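Local structure of decaprenyl diphosphate synthase (Rhodobacter capsulatus, 3MZV) at residues E31-S35 with D122-A126; N137-I143 with E189-I194; Q158-N164 with E242-T246; A305-L309 with L321-D326. The protein probably elongates an allylic diphosphate such as farnesyl diphosphate with isopentenyl diphosphate units, using magnesium, to supply the long all-trans side chain of isoprenoid quinones. One frame throughout, in Å; residues are numbered along the deposited sequence.

The four contacts illustrate how a predominantly helical enzyme varies its chemistry with place. All are partly buried. Interactions 2 and 3 share helix 138-161 and lie on opposite sides of the chain's centre, their centres about 33 Å apart: at 137-143 the helix packs apolar side chains against an antiparallel neighbour, whereas at 158-164 its other end meets a loop through a backbone hydrogen bond, waters, an arginine over a glutamine amide and a packed leucine. Interaction 1, on the preceding helix 114-133, combines one tyrosine hydrogen bond with an apolar touch and, like interactions 2 and 3, borders the second subunit. Interaction 4, untouched by that subunit, pairs a surface salt-bridge network with buried leucines.

Interaction 1: residues E31-S35 with D122-A126; sequences ERMSS and DYLFA
Segment 31-35 starts as the last turn of helix 19-32 and then opens: Arg32 and Met33 still have near-helical angles (phi/psi -87/-15° and -84/-2°), but Ser34 (-76/153°) and Ser35 (-141/127°) are extended. Segment 122-126 is regular helix, part of helix 114-133, with Ala126 N bonded to Asp122 O at 2.9 Å. The CA atoms of Met33 and Leu124 come closest, 6.2 Å apart. The contact belongs to the predominantly helical isoprenoid synthase fold, and in it a tyrosine from a neighbouring helix hydrogen-bonds a carbonyl just past a helix end. Tyr123, chi1 t with chi2 73°, points its CA-to-CB bond toward the other segment, and its OH donates to Ser34 O. Met33 O lies at the ring edge, 3.9 Å from Tyr123 CE2. Next along, Met33 (chi1 p) packs its CB 4.0 Å from CD2 of Leu124 (m, t). Within the segment, Ser34 OG donates to Glu31 O at 2.9 Å. The Arg32 guanidinium is engaged by Glu31 (Arg32 NE to Glu31 OE2, 3.0 Å) and forms a salt bridge with Asp134. The dimer interface is close: Ser35 OG bonds Glu153 of the second subunit, and Asp122 bonds His92 of that subunit. Tyr123 OH is also hydrogen-bonded to Arg127, but its bond across this contact is the one to Ser34 O, 2.7 Å long.

Interaction 2: residues N137-I143 with E189-I194; sequences NMRVMEI and EVGGII
This is antiparallel helix-helix packing, joining the start of helix 138-161 to the end of helix 169-194. The short axes run at 175° and approach to 9.9 Å, with the CA atoms of Val140 and Val190 nearest at 5.5 Å. Apolar side chains fill the gap: Val140 CB meets Val190 CG1 at 3.8 Å, Val140 CG1 meets Ile193 CG2 at 3.5 Å, and Ile143 CG2 lies 3.6 Å from Val190 CG1. Ile143 and Ile193, both m, t, touch through their CD1 atoms at 3.3 Å. Such pairing is part of the helical bundle of the FPP/GGPP synthase family; here Leu78 of helix 74-96 closes over both valines. Asn137 is the N-cap, its OD1 accepting from Val140 N at 3.0 Å, while its ND2 rests 4.0 Å from Ile194 CD1. Extended Arg139 lays one guanidinium face over Ile193 CD1, which is 3.4 Å from its NE. Besides a salt bridge to Glu199, Arg139 NH2 donates to a water (2.9 Å) that donates to Glu189 OE2 (2.7 Å).

Interaction 3: residues Q158-N164 with E242-T246; sequences QLTAAQN and ERKLT
Arg243 (chi1 m, chi2 off-well at 148°, chi3 p) sets its guanidinium face over the amide of Gln163 (m, t), with Arg243 NH1 3.4 Å from Gln163 CD. Its NE bonds Ile268 O. Leu245 (m, m) wedges against the turn: CD2 lies 3.5 Å from Ala161 O, and CG 3.3 Å from Asn164 O. In this mostly helical polyprenyl synthase fold, the loop between helices 238-241 and 247-254 here meets the C-terminal end of helix 138-161. A type II beta turn from Ala161 to Asn164 (Gln163 phi 67°) follows that helix; Arg243 (62/33°) closes helix 238-241 with a Schellman motif. The CA atoms of Ala162 and Lys244 approach to 4.4 Å, and Gln163 N donates to Arg243 O at 2.9 Å. One water donates to Gln158 O (3.1 Å) and accepts from Leu245 N (3.0 Å); another accepts from Gln163 NE2 (2.5 Å) and donates to Glu242 O (2.9 Å). Extended Lys244 carries NZ to 3.6 Å from Glu242 OE1, while Gln158 OE1 bonds Lys179.

Interaction 4: residues A305-L309 with L321-D326; sequences ARKAL and LDDLAD
Arg306 makes two salt bridges across the contact, to two aspartates one helical turn apart. Arg306 NH2 donates to Asp322 OD1 at 2.9 Å with good geometry, the oxygen lying near the guanidinium plane at its edge; Arg306 NH1 reaches Asp326 OD1 at 3.3 Å, a weak hydrogen bond. This salt-bridge network joins two consecutive helices near the C-terminus of the predominantly helical fold: segment 305-309 lies in the last part of helix 290-308, and 321-326 belongs to helix 316-328, reached after a short connection. The arginine extends through chi1 and chi2 (both t), then bends, with chi3 eclipsed at 6° and chi4 at -103°, which brings the guanidinium over to the partner helix. Asp322 meets it with chi1 t, Asp326 with chi1 m. Crystal neighbours touch all three residues, so lattice packing may influence these conformations. The CA atoms of Arg306 and Asp322 are the nearest pair, 5.9 Å apart. Beneath the charges, Ala325 directs CB toward the other segment, 4.1 Å from Arg306 NH2. Deeper, Leu309 (m, t) points at the start of segment 321-326 and leans on its backbone, while Tyr208 of helix 199-224 packs against Leu309, Ala305 and Leu324 and bonds Leu321 O. Leu321 (m, t) faces Leu60 and Leu67 of helix 56-67. Leu309 CD2 lies 4.1 Å from Leu321 CB, and Leu309 CD1 lies 3.6 Å from Asp322 N.

Interaction 1: residues E31-S35 with D122-A126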
loop_
_atom_site.group_PDB
_atom_site.type_symbol
_atom_site.label_atom_id
_atom_site.label_comp_id
_atom_site.label_asym_id
_atom_site.label_seq_id
_atom_site.Cartn_x
_atom_site.Cartn_y
_atom_site.Cartn_z
ATOM N N GLU B 31 7.182 -13.867 11.428
ATOM C CA GLU B 31 6.670 -13.214 12.622
ATOM C C GLU B 31 5.780 -11.998 12.281
ATOM O O GLU B 31 4.679 -11.866 12.834
ATOM C CB GLU B 31 7.839 -12.874 13.560
ATOM C CG GLU B 31 7.607 -11.889 14.669
ATOM C CD GLU B 31 8.942 -11.353 15.218
ATOM O OE1 GLU B 31 9.914 -12.167 15.284
ATOM O OE2 GLU B 31 9.038 -10.135 15.563
ATOM N N ARG B 32 6.213 -11.147 11.356
ATOM C CA ARG B 32 5.477 -9.911 11.102
ATOM C C ARG B 32 4.321 -10.033 10.084
ATOM O O ARG B 32 3.475 -9.124 10.021
ATOM C CB ARG B 32 6.445 -8.783 10.676
ATOM C CG ARG B 32 7.494 -8.419 11.719
ATOM C CD ARG B 32 6.895 -8.078 13.066
ATOM N NE ARG B 32 7.950 -7.838 14.050
ATOM C CZ ARG B 32 8.325 -6.640 14.477
ATOM N NH1 ARG B 32 7.723 -5.526 14.020
ATOM N NH2 ARG B 32 9.301 -6.558 15.383
ATOM N N MET B 33 4.264 -11.117 9.297
ATOM C CA MET B 33 3.161 -11.306 8.336
ATOM C C MET B 33 1.949 -11.924 9.041
ATOM O O MET B 33 0.913 -12.134 8.432
ATOM C CB MET B 33 3.564 -12.198 7.159
ATOM C CG MET B 33 3.628 -13.693 7.540
ATOM S SD MET B 33 4.526 -14.828 6.426
ATOM C CE MET B 33 4.686 -14.227 4.818
ATOM N N SER B 34 2.098 -12.214 10.323
ATOM C CA SER B 34 1.063 -12.901 11.074
ATOM C C SER B 34 -0.091 -11.933 11.409
ATOM O O SER B 34 0.083 -10.692 11.480
ATOM C CB SER B 34 1.671 -13.521 12.328
ATOM O OG SER B 34 1.865 -12.552 13.343
ATOM N N SER B 35 -1.285 -12.498 11.577
ATOM C CA SER B 35 -2.445 -11.701 11.900
ATOM C C SER B 35 -3.261 -12.490 12.891
ATOM O O SER B 35 -3.570 -13.636 12.628
ATOM C CB SER B 35 -3.258 -11.371 10.636
ATOM O OG SER B 35 -4.602 -11.003 10.972
ATOM N N ASP B 122 -1.447 -4.471 1.349
ATOM C CA ASP B 122 -1.450 -3.296 2.260
ATOM C C ASP B 122 -0.972 -3.654 3.700
ATOM O O ASP B 122 -0.214 -2.908 4.360
ATOM C CB ASP B 122 -2.854 -2.666 2.344
ATOM C CG ASP B 122 -3.288 -1.967 1.043
ATOM O OD1 ASP B 122 -2.446 -1.667 0.223
ATOM O OD2 ASP B 122 -4.497 -1.692 0.891
ATOM N N TYR B 123 -1.477 -4.775 4.196
ATOM C CA TYR B 123 -1.078 -5.301 5.490
ATOM C C TYR B 123 0.433 -5.483 5.594
ATOM O O TYR B 123 1.019 -5.064 6.581
ATOM C CB TYR B 123 -1.769 -6.641 5.783
ATOM C CG TYR B 123 -1.606 -7.092 7.231
ATOM C CD1 TYR B 123 -2.305 -6.467 8.261
ATOM C CD2 TYR B 123 -0.697 -8.101 7.572
ATOM C CE1 TYR B 123 -2.174 -6.880 9.587
ATOM C CE2 TYR B 123 -0.574 -8.519 8.905
ATOM C CZ TYR B 123 -1.290 -7.903 9.892
ATOM O OH TYR B 123 -1.169 -8.304 11.221
ATOM N N LEU B 124 1.048 -6.096 4.593
ATOM C CA LEU B 124 2.479 -6.341 4.606
ATOM C C LEU B 124 3.278 -5.038 4.516
ATOM O O LEU B 124 4.300 -4.872 5.181
ATOM C CB LEU B 124 2.881 -7.236 3.442
ATOM C CG LEU B 124 2.141 -8.588 3.427
ATOM C CD1 LEU B 124 2.622 -9.437 2.291
ATOM C CD2 LEU B 124 2.301 -9.281 4.772
ATOM N N PHE B 125 2.817 -4.142 3.664
ATOM C CA PHE B 125 3.448 -2.856 3.542
ATOM C C PHE B 125 3.454 -2.131 4.894
ATOM O O PHE B 125 4.464 -1.586 5.298
ATOM C CB PHE B 125 2.730 -2.010 2.504
ATOM C CG PHE B 125 3.490 -0.749 2.157
ATOM C CD1 PHE B 125 3.031 0.496 2.565
ATOM C CD2 PHE B 125 4.709 -0.823 1.512
ATOM C CE1 PHE B 125 3.743 1.671 2.259
ATOM C CE2 PHE B 125 5.431 0.334 1.206
ATOM C CZ PHE B 125 4.929 1.610 1.592
ATOM N N ALA B 126 2.320 -2.076 5.550
ATOM C CA ALA B 126 2.201 -1.436 6.863
ATOM C C ALA B 126 3.096 -2.092 7.926
ATOM O O ALA B 126 3.829 -1.422 8.649
ATOM C CB ALA B 126 0.734 -1.450 7.330
#

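Interaction 2: residues N137-I143 with E189-I194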
loop_
_atom_site.group_PDB
_atom_site.type_symbol
_atom_site.label_atom_id
_atom_site.label_comp_id
_atom_site.label_asym_id
_atom_site.label_seq_id
_atom_site.Cartn_x
_atom_site.Cartn_y
_atom_site.Cartn_z
ATOM N N ASN B 137 16.220 4.313 12.918
ATOM C CA ASN B 137 16.931 5.065 11.898
ATOM C C ASN B 137 15.902 5.694 10.938
ATOM O O ASN B 137 15.290 4.989 10.099
ATOM C CB ASN B 137 17.930 4.146 11.166
ATOM C CG ASN B 137 18.861 4.886 10.280
ATOM O OD1 ASN B 137 18.461 5.524 9.326
ATOM N ND2 ASN B 137 20.139 4.789 10.575
ATOM N N MET B 138 15.695 7.009 11.052
ATOM C CA MET B 138 14.768 7.705 10.187
ATOM C C MET B 138 15.264 7.768 8.735
ATOM O O MET B 138 14.479 7.681 7.822
ATOM C CB MET B 138 14.436 9.136 10.729
ATOM C CG MET B 138 15.440 10.269 10.630
ATOM S SD MET B 138 14.907 11.845 11.571
ATOM C CE MET B 138 14.291 12.913 10.235
ATOM N N ARG B 139 16.558 7.923 8.522
ATOM C CA ARG B 139 17.088 8.024 7.189
ATOM C C ARG B 139 16.732 6.812 6.298
ATOM O O ARG B 139 16.268 7.023 5.171
ATOM C CB ARG B 139 18.611 8.225 7.221
ATOM C CG ARG B 139 19.192 8.445 5.888
ATOM C CD ARG B 139 20.702 8.797 5.974
ATOM N NE ARG B 139 21.313 8.835 4.641
ATOM C CZ ARG B 139 22.629 8.786 4.414
ATOM N NH1 ARG B 139 23.463 8.700 5.434
ATOM N NH2 ARG B 139 23.109 8.809 3.182
ATOM N N VAL B 140 16.910 5.578 6.786
ATOM C CA VAL B 140 16.630 4.404 5.962
ATOM C C VAL B 140 15.114 4.245 5.739
ATOM O O VAL B 140 14.638 3.780 4.695
ATOM C CB VAL B 140 17.286 3.087 6.526
ATOM C CG1 VAL B 140 18.805 3.274 6.589
ATOM C CG2 VAL B 140 16.751 2.725 7.933
ATOM N N MET B 141 14.344 4.677 6.706
ATOM C CA MET B 141 12.917 4.683 6.570
ATOM C C MET B 141 12.469 5.625 5.471
ATOM O O MET B 141 11.598 5.275 4.695
ATOM C CB MET B 141 12.217 5.105 7.889
ATOM C CG MET B 141 12.378 4.098 9.026
ATOM S SD MET B 141 11.409 4.512 10.562
ATOM C CE MET B 141 9.715 4.274 9.993
ATOM N N GLU B 142 13.012 6.845 5.441
ATOM C CA GLU B 142 12.679 7.770 4.399
ATOM C C GLU B 142 13.056 7.199 3.016
ATOM O O GLU B 142 12.309 7.338 2.063
ATOM C CB GLU B 142 13.391 9.131 4.653
ATOM C CG GLU B 142 13.029 10.280 3.703
ATOM C CD GLU B 142 13.625 10.243 2.279
ATOM O OE1 GLU B 142 14.673 9.628 2.041
ATOM O OE2 GLU B 142 13.003 10.869 1.398
ATOM N N ILE B 143 14.205 6.556 2.928
ATOM C CA ILE B 143 14.662 5.953 1.678
ATOM C C ILE B 143 13.729 4.854 1.180
ATOM O O ILE B 143 13.406 4.800 0.004
ATOM C CB ILE B 143 16.091 5.392 1.873
ATOM C CG1 ILE B 143 17.072 6.596 1.907
ATOM C CG2 ILE B 143 16.468 4.347 0.775
ATOM C CD1 ILE B 143 18.545 6.300 2.189
ATOM N N GLU B 189 21.720 0.599 -0.712
ATOM C CA GLU B 189 21.969 1.857 -0.031
ATOM C C GLU B 189 21.696 1.762 1.487
ATOM O O GLU B 189 22.480 2.237 2.280
ATOM C CB GLU B 189 21.070 2.934 -0.612
ATOM C CG GLU B 189 21.325 4.352 -0.078
ATOM C CD GLU B 189 20.472 5.472 -0.705
ATOM O OE1 GLU B 189 19.328 5.244 -1.118
ATOM O OE2 GLU B 189 20.984 6.617 -0.781
ATOM N N VAL B 190 20.570 1.166 1.873
ATOM C CA VAL B 190 20.192 1.116 3.295
ATOM C C VAL B 190 21.108 0.192 4.046
ATOM O O VAL B 190 21.342 0.397 5.219
ATOM C CB VAL B 190 18.729 0.773 3.563
ATOM C CG1 VAL B 190 17.858 1.851 2.975
ATOM C CG2 VAL B 190 18.371 -0.613 3.089
ATOM N N GLY B 191 21.653 -0.824 3.378
ATOM C CA GLY B 191 22.637 -1.685 4.021
ATOM C C GLY B 191 23.938 -0.923 4.327
ATOM O O GLY B 191 24.560 -1.114 5.375
ATOM N N GLY B 192 24.411 -0.128 3.373
ATOM C CA GLY B 192 25.528 0.756 3.639
ATOM C C GLY B 192 25.258 1.743 4.781
ATOM O O GLY B 192 26.126 2.012 5.619
ATOM N N ILE B 193 24.070 2.303 4.819
ATOM C CA ILE B 193 23.747 3.312 5.850
ATOM C C ILE B 193 23.657 2.700 7.219
ATOM O O ILE B 193 24.201 3.231 8.191
ATOM C CB ILE B 193 22.435 4.058 5.531
ATOM C CG1 ILE B 193 22.654 4.914 4.284
ATOM C CG2 ILE B 193 21.916 4.859 6.760
ATOM C CD1 ILE B 193 21.360 5.535 3.667
ATOM N N ILE B 194 22.986 1.560 7.327
ATOM C CA ILE B 194 22.841 0.948 8.617
ATOM C C ILE B 194 24.218 0.538 9.191
ATOM O O ILE B 194 24.418 0.521 10.426
ATOM C CB ILE B 194 21.830 -0.209 8.618
ATOM C CG1 ILE B 194 21.178 -0.383 9.979
ATOM C CG2 ILE B 194 22.494 -1.514 8.228
ATOM C CD1 ILE B 194 20.157 0.793 10.400
HETATM O O HOH W 1 21.312 8.647 0.921
#

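Interaction 3: residues Q158-N164 with E242-T246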
loop_
_atom_site.group_PDB
_atom_site.type_symbol
_atom_site.label_atom_id
_atom_site.label_comp_id
_atom_site.label_asym_id
_atom_site.label_seq_id
_atom_site.Cartn_x
_atom_site.Cartn_y
_atom_site.Cartn_z
ATOM N N GLN B 158 4.310 3.189 -16.517
ATOM C CA GLN B 158 4.312 2.059 -17.418
ATOM C C GLN B 158 2.959 1.953 -18.132
ATOM O O GLN B 158 2.912 1.595 -19.324
ATOM C CB GLN B 158 4.602 0.756 -16.647
ATOM C CG GLN B 158 4.675 -0.477 -17.520
ATOM C CD GLN B 158 5.125 -1.698 -16.770
ATOM O OE1 GLN B 158 6.067 -2.384 -17.175
ATOM N NE2 GLN B 158 4.465 -1.974 -15.634
ATOM N N LEU B 159 1.878 2.238 -17.391
ATOM C CA LEU B 159 0.525 2.251 -17.955
ATOM C C LEU B 159 0.312 3.319 -19.025
ATOM O O LEU B 159 -0.313 3.046 -20.029
ATOM C CB LEU B 159 -0.524 2.473 -16.876
ATOM C CG LEU B 159 -0.821 1.277 -15.998
ATOM C CD1 LEU B 159 -1.768 1.715 -14.910
ATOM C CD2 LEU B 159 -1.388 0.100 -16.829
ATOM N N THR B 160 0.797 4.535 -18.803
ATOM C CA THR B 160 0.635 5.606 -19.786
ATOM C C THR B 160 1.575 5.424 -20.968
ATOM O O THR B 160 1.260 5.785 -22.099
ATOM C CB THR B 160 0.928 6.970 -19.152
ATOM O OG1 THR B 160 2.245 6.952 -18.586
ATOM C CG2 THR B 160 -0.099 7.268 -18.087
ATOM N N ALA B 161 2.734 4.833 -20.713
ATOM C CA ALA B 161 3.673 4.539 -21.765
ATOM C C ALA B 161 3.179 3.427 -22.717
ATOM O O ALA B 161 3.671 3.318 -23.834
ATOM C CB ALA B 161 5.011 4.132 -21.153
ATOM N N ALA B 162 2.283 2.559 -22.257
ATOM C CA ALA B 162 1.917 1.380 -23.043
ATOM C C ALA B 162 0.940 1.847 -24.115
ATOM O O ALA B 162 0.217 2.856 -23.921
ATOM C CB ALA B 162 1.278 0.305 -22.160
ATOM N N GLN B 163 0.890 1.113 -25.224
ATOM C CA GLN B 163 -0.004 1.449 -26.331
ATOM C C GLN B 163 0.380 2.724 -26.990
ATOM O O GLN B 163 -0.352 3.186 -27.825
ATOM C CB GLN B 163 -1.483 1.578 -25.878
ATOM C CG GLN B 163 -1.982 0.351 -25.133
ATOM C CD GLN B 163 -3.431 0.453 -24.648
ATOM O OE1 GLN B 163 -4.171 1.373 -24.992
ATOM N NE2 GLN B 163 -3.838 -0.528 -23.887
ATOM N N ASN B 164 1.541 3.273 -26.670
ATOM C CA ASN B 164 1.904 4.625 -27.060
ATOM C C ASN B 164 3.275 4.698 -27.755
ATOM O O ASN B 164 4.305 4.627 -27.097
ATOM C CB ASN B 164 1.884 5.496 -25.812
ATOM C CG ASN B 164 2.179 6.965 -26.090
ATOM O OD1 ASN B 164 2.592 7.342 -27.177
ATOM N ND2 ASN B 164 1.998 7.809 -25.053
ATOM N N GLU B 242 0.432 -7.249 -23.924
ATOM C CA GLU B 242 0.048 -6.103 -23.119
ATOM C C GLU B 242 0.422 -4.769 -23.739
ATOM O O GLU B 242 0.160 -3.709 -23.161
ATOM C CB GLU B 242 0.668 -6.206 -21.728
ATOM C CG GLU B 242 0.380 -7.524 -21.084
ATOM C CD GLU B 242 0.020 -7.364 -19.656
ATOM O OE1 GLU B 242 0.905 -6.864 -18.904
ATOM O OE2 GLU B 242 -1.148 -7.722 -19.305
ATOM N N ARG B 243 1.056 -4.819 -24.919
ATOM C CA ARG B 243 1.343 -3.626 -25.688
ATOM C C ARG B 243 2.247 -2.672 -24.944
ATOM O O ARG B 243 2.180 -1.441 -25.119
ATOM C CB ARG B 243 0.056 -2.982 -26.178
ATOM C CG ARG B 243 -0.792 -3.996 -26.946
ATOM C CD ARG B 243 -2.288 -3.781 -26.823
ATOM N NE ARG B 243 -2.692 -2.473 -27.331
ATOM C CZ ARG B 243 -3.925 -1.989 -27.251
ATOM N NH1 ARG B 243 -4.188 -0.785 -27.737
ATOM N NH2 ARG B 243 -4.888 -2.704 -26.680
ATOM N N LYS B 244 3.142 -3.244 -24.138
ATOM C CA LYS B 244 4.136 -2.443 -23.427
ATOM C C LYS B 244 5.202 -1.916 -24.374
ATOM O O LYS B 244 5.605 -2.599 -25.299
ATOM C CB LYS B 244 4.790 -3.242 -22.275
ATOM C CG LYS B 244 3.836 -3.498 -21.122
ATOM C CD LYS B 244 4.464 -4.335 -19.994
ATOM C CE LYS B 244 3.402 -4.557 -18.871
ATOM N NZ LYS B 244 3.949 -5.356 -17.722
ATOM N N LEU B 245 5.635 -0.676 -24.154
ATOM C CA LEU B 245 6.737 -0.101 -24.926
ATOM C C LEU B 245 8.036 -0.372 -24.165
ATOM O O LEU B 245 8.396 0.391 -23.239
ATOM C CB LEU B 245 6.536 1.390 -25.180
ATOM C CG LEU B 245 5.715 1.686 -26.442
ATOM C CD1 LEU B 245 6.526 1.239 -27.706
ATOM C CD2 LEU B 245 4.335 1.014 -26.413
ATOM N N THR B 246 8.677 -1.504 -24.517
ATOM C CA THR B 246 9.986 -1.866 -23.965
ATOM C C THR B 246 11.067 -1.643 -25.009
ATOM O O THR B 246 10.758 -1.548 -26.199
ATOM C CB THR B 246 9.976 -3.332 -23.454
ATOM O OG1 THR B 246 9.727 -4.253 -24.508
ATOM C CG2 THR B 246 8.903 -3.524 -22.324
HETATM O O HOH W 2 4.739 0.379 -21.446
HETATM O O HOH W 3 -2.432 -2.374 -22.943
#

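Interaction 4: residues A305-L309 with L321-D326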
loop_
_atom_site.group_PDB
_atom_site.type_symbol
_atom_site.label_atom_id
_atom_site.label_comp_id
_atom_site.label_asym_id
_atom_site.label_seq_id
_atom_site.Cartn_x
_atom_site.Cartn_y
_atom_site.Cartn_z
ATOM N N ALA B 305 27.531 -1.257 -13.174
ATOM C CA ALA B 305 27.385 -1.797 -11.829
ATOM C C ALA B 305 28.724 -2.222 -11.279
ATOM O O ALA B 305 29.103 -1.846 -10.163
ATOM C CB ALA B 305 26.419 -2.977 -11.835
ATOM N N ARG B 306 29.449 -3.015 -12.055
ATOM C CA ARG B 306 30.785 -3.472 -11.674
ATOM C C ARG B 306 31.743 -2.330 -11.355
ATOM O O ARG B 306 32.450 -2.393 -10.345
ATOM C CB ARG B 306 31.345 -4.359 -12.772
ATOM C CG ARG B 306 32.767 -4.830 -12.535
ATOM C CD ARG B 306 33.134 -6.055 -13.466
ATOM N NE ARG B 306 32.042 -6.293 -14.402
ATOM C CZ ARG B 306 31.128 -7.252 -14.313
ATOM N NH1 ARG B 306 30.176 -7.312 -15.230
ATOM N NH2 ARG B 306 31.170 -8.158 -13.364
ATOM N N LYS B 307 31.714 -1.259 -12.136
ATOM C CA LYS B 307 32.554 -0.049 -11.860
ATOM C C LYS B 307 32.240 0.613 -10.528
ATOM O O LYS B 307 33.114 1.123 -9.846
ATOM C CB LYS B 307 32.381 1.029 -12.943
ATOM C CG LYS B 307 33.454 1.107 -14.033
ATOM C CD LYS B 307 33.481 -0.072 -14.911
ATOM C CE LYS B 307 34.524 0.122 -16.062
ATOM N NZ LYS B 307 34.673 -1.100 -16.882
ATOM N N ALA B 308 30.968 0.643 -10.173
ATOM C CA ALA B 308 30.553 1.210 -8.912
ATOM C C ALA B 308 31.177 0.466 -7.729
ATOM O O ALA B 308 31.468 1.069 -6.706
ATOM C CB ALA B 308 29.024 1.141 -8.802
ATOM N N LEU B 309 31.375 -0.848 -7.850
ATOM C CA LEU B 309 31.965 -1.619 -6.740
ATOM C C LEU B 309 33.385 -1.229 -6.345
ATOM O O LEU B 309 33.836 -1.516 -5.218
ATOM C CB LEU B 309 31.959 -3.103 -7.072
ATOM C CG LEU B 309 30.595 -3.774 -7.166
ATOM C CD1 LEU B 309 30.723 -5.185 -7.686
ATOM C CD2 LEU B 309 29.857 -3.803 -5.821
ATOM N N LEU B 321 29.358 -9.873 -5.234
ATOM C CA LEU B 321 28.490 -8.918 -5.916
ATOM C C LEU B 321 28.934 -8.668 -7.344
ATOM O O LEU B 321 28.101 -8.434 -8.215
ATOM C CB LEU B 321 28.408 -7.575 -5.153
ATOM C CG LEU B 321 27.661 -7.637 -3.813
ATOM C CD1 LEU B 321 27.728 -6.253 -3.114
ATOM C CD2 LEU B 321 26.220 -8.092 -3.953
ATOM N N ASP B 322 30.235 -8.699 -7.558
ATOM C CA ASP B 322 30.804 -8.647 -8.900
ATOM C C ASP B 322 30.300 -9.853 -9.732
ATOM O O ASP B 322 29.758 -9.668 -10.863
ATOM C CB ASP B 322 32.330 -8.595 -8.813
ATOM C CG ASP B 322 33.002 -8.090 -10.091
ATOM O OD1 ASP B 322 32.935 -8.790 -11.108
ATOM O OD2 ASP B 322 33.652 -7.022 -10.061
ATOM N N ASP B 323 30.416 -11.060 -9.179
ATOM C CA ASP B 323 29.934 -12.255 -9.883
ATOM C C ASP B 323 28.418 -12.160 -10.070
ATOM O O ASP B 323 27.867 -12.647 -11.056
ATOM C CB ASP B 323 30.225 -13.553 -9.123
ATOM C CG ASP B 323 31.686 -13.921 -9.083
ATOM O OD1 ASP B 323 32.456 -13.512 -9.952
ATOM O OD2 ASP B 323 32.063 -14.666 -8.154
ATOM N N LEU B 324 27.725 -11.562 -9.120
ATOM C CA LEU B 324 26.278 -11.474 -9.251
ATOM C C LEU B 324 25.894 -10.614 -10.487
ATOM O O LEU B 324 24.881 -10.886 -11.150
ATOM C CB LEU B 324 25.652 -10.938 -7.994
ATOM C CG LEU B 324 24.133 -10.847 -7.934
ATOM C CD1 LEU B 324 23.450 -12.226 -8.017
ATOM C CD2 LEU B 324 23.741 -10.084 -6.647
ATOM N N ALA B 325 26.697 -9.609 -10.809
ATOM C CA ALA B 325 26.420 -8.810 -11.995
ATOM C C ALA B 325 26.547 -9.641 -13.250
ATOM O O ALA B 325 25.698 -9.511 -14.139
ATOM C CB ALA B 325 27.329 -7.588 -12.069
ATOM N N ASP B 326 27.567 -10.513 -13.308
ATOM C CA ASP B 326 27.690 -11.474 -14.410
ATOM C C ASP B 326 26.445 -12.372 -14.456
ATOM O O ASP B 326 25.815 -12.532 -15.499
ATOM C CB ASP B 326 28.964 -12.336 -14.271
ATOM C CG ASP B 326 30.231 -11.577 -14.672
ATOM O OD1 ASP B 326 30.159 -10.625 -15.489
ATOM O OD2 ASP B 326 31.326 -11.937 -14.206
#